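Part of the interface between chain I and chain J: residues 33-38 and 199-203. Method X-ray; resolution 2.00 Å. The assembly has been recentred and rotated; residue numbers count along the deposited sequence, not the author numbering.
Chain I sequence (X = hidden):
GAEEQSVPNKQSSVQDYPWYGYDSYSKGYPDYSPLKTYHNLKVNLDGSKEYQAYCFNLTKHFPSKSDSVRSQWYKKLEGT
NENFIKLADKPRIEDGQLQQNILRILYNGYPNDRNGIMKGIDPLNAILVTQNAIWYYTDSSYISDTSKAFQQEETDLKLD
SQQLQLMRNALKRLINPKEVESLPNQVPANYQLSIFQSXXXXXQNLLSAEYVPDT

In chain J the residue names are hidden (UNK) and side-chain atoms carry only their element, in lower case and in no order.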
# COMPACT_ATOMS: atom_id res chain seq x y z
N SER I 33 1.20 -10.60 17.80
CA SER I 33 2.15 -11.42 17.06
C SER I 33 2.78 -10.54 15.98
O SER I 33 2.04 -9.92 15.20
CB SER I 33 1.46 -12.63 16.42
OG SER I 33 2.41 -13.25 15.58
N PRO I 34 4.12 -10.48 15.88
CA PRO I 34 4.75 -9.66 14.84
C PRO I 34 4.61 -10.25 13.42
O PRO I 34 4.97 -9.59 12.45
CB PRO I 34 6.21 -9.59 15.28
CG PRO I 34 6.43 -10.83 16.02
CD PRO I 34 5.14 -11.18 16.69
N LEU I 35 4.04 -11.46 13.30
CA LEU I 35 3.84 -12.14 12.03
C LEU I 35 2.42 -11.95 11.48
O LEU I 35 2.14 -12.38 10.37
CB LEU I 35 4.17 -13.65 12.15
CG LEU I 35 5.55 -14.02 12.67
CD1 LEU I 35 5.68 -15.53 12.71
CD2 LEU I 35 6.67 -13.40 11.82
N LYS I 36 1.54 -11.29 12.25
CA LYS I 36 0.15 -11.04 11.86
C LYS I 36 0.00 -9.67 11.24
O LYS I 36 0.54 -8.69 11.77
CB LYS I 36 -0.80 -11.23 13.05
CG LYS I 36 -1.05 -12.69 13.39
CD LYS I 36 -2.07 -12.85 14.50
CE LYS I 36 -2.30 -14.30 14.82
NZ LYS I 36 -3.32 -14.47 15.89
N THR I 37 -0.73 -9.59 10.13
CA THR I 37 -0.96 -8.35 9.38
C THR I 37 -2.04 -7.44 10.00
O THR I 37 -2.69 -6.67 9.28
CB THR I 37 -1.29 -8.68 7.90
OG1 THR I 37 -2.36 -9.64 7.87
CG2 THR I 37 -0.08 -9.16 7.13
N TYR I 38 -2.22 -7.48 11.33
CA TYR I 38 -3.19 -6.62 11.97
C TYR I 38 -2.57 -5.23 12.21
O TYR I 38 -1.35 -5.08 12.23
CB TYR I 38 -3.63 -7.20 13.33
CG TYR I 38 -4.59 -8.37 13.27
CD1 TYR I 38 -5.76 -8.31 12.53
CD2 TYR I 38 -4.39 -9.50 14.08
CE1 TYR I 38 -6.68 -9.36 12.53
CE2 TYR I 38 -5.30 -10.56 14.08
CZ TYR I 38 -6.45 -10.48 13.31
OH TYR I 38 -7.34 -11.54 13.32
N UNK J 199 9.29 -14.50 3.46
CA UNK J 199 9.22 -15.42 4.61
C UNK J 199 8.30 -14.81 5.70
O UNK J 199 7.53 -15.52 6.33
o UNK J 199 10.53 -16.52 6.32
c UNK J 199 10.60 -15.67 5.19
N UNK J 200 8.41 -13.50 5.89
CA UNK J 200 7.62 -12.75 6.84
C UNK J 200 6.36 -12.26 6.06
O UNK J 200 6.48 -11.43 5.16
o UNK J 200 6.57 -10.76 8.58
c UNK J 200 8.47 -11.55 7.35
o UNK J 200 8.58 -10.12 9.25
c UNK J 200 7.83 -10.74 8.46
N UNK J 201 5.17 -12.75 6.43
CA UNK J 201 3.90 -12.43 5.79
C UNK J 201 3.44 -10.96 5.96
O UNK J 201 2.52 -10.50 5.28
c UNK J 201 2.75 -14.99 4.26
c UNK J 201 2.89 -16.39 3.72
n UNK J 201 2.79 -16.38 2.23
c UNK J 201 2.99 -14.86 5.75
c UNK J 201 2.79 -13.41 6.24
N UNK J 202 4.12 -10.22 6.80
CA UNK J 202 3.85 -8.80 7.07
C UNK J 202 4.50 -7.91 5.97
O UNK J 202 4.17 -6.73 5.83
o UNK J 202 3.21 -8.48 9.40
c UNK J 202 4.33 -8.62 8.51
c UNK J 202 5.33 -7.59 8.68
N UNK J 203 5.46 -8.46 5.22
CA UNK J 203 6.19 -7.74 4.18
C UNK J 203 5.73 -8.09 2.79
O UNK J 203 5.28 -9.23 2.54
c UNK J 203 8.82 -5.87 5.25
c UNK J 203 9.30 -5.61 7.59
c UNK J 203 8.77 -6.87 7.84
c UNK J 203 7.71 -7.95 4.32
c UNK J 203 8.30 -7.66 6.76
c UNK J 203 9.32 -5.11 6.31
c UNK J 203 8.30 -7.15 5.46
O HOH W 1 7.46 -9.23 11.47

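Position J199 has two side-chain atoms, one carbon followed by one oxygen. The side chain touches nothing on the chain I stretch. A single carbon ending in oxygen is serine, Ser J199.

Position J200 has four side-chain atoms. Two carbons lie in a row, and the second carries two oxygens. CA-to-CB points sideways, but the end of the side chain comes nearer to chain I, beside Pro I34 and Leu I35. The residue is Asp J200. Its OD1 lies 4.2 Å from Leu I35 CD2. Its OD2 accepts a hydrogen bond from water 1, with 2.6 Å between OD2 and the water O. The same water donates to Pro I34 O, 2.7 Å from the water O, and so links two acceptors.

Position J201 has four carbons in a row ending in nitrogen. The chain starts sideways and its end leads away from chain I. CB lies 4.3 Å from Leu I35 O, while the backbone O is 3.5 Å from Thr I37 CG2. An unbranched chain with a terminal nitrogen is lysine, Lys J201. Its amino group takes no part in this contact.

Position J202 has three side-chain atoms: one carbon carrying one oxygen and one carbon. CA-to-CB points toward chain I. The side-chain oxygen lies 3.6 Å from Lys I36 O and 3.7 Å from Pro I34 O. A first carbon carrying both an oxygen and a carbon is threonine, Thr J202. Neither approach to OG1 is a hydrogen bond. The backbone N donates to Asp J200 OD1 at 3.1 Å, which helps to hold the carboxylate in place.

Position J203 has one carbon followed by a ring of six carbons. CA-to-CB points away, and although the ring end comes nearer, it stays out of contact. A six-carbon ring with no oxygen on it is phenylalanine, Phe J203. Its N donates to Asp J200 O at 3.1 Å and closes a type I turn.

The contact brings together two type I turns, Ser I33 to Lys I36 and Asp J200 to Phe J203. Thr I37 and Thr J202 have the closest CA atoms across the stretches, 5.4 Å apart. Thr I37 CG2 packs 3.9 Å from Thr J202 CA. No direct hydrogen bond crosses between the stretches. Van der Waals packing and the bridge through water 1 join them, over a modest 218 Å² of buried surface summed over both sides.

Chain J 199-203: SDKTF
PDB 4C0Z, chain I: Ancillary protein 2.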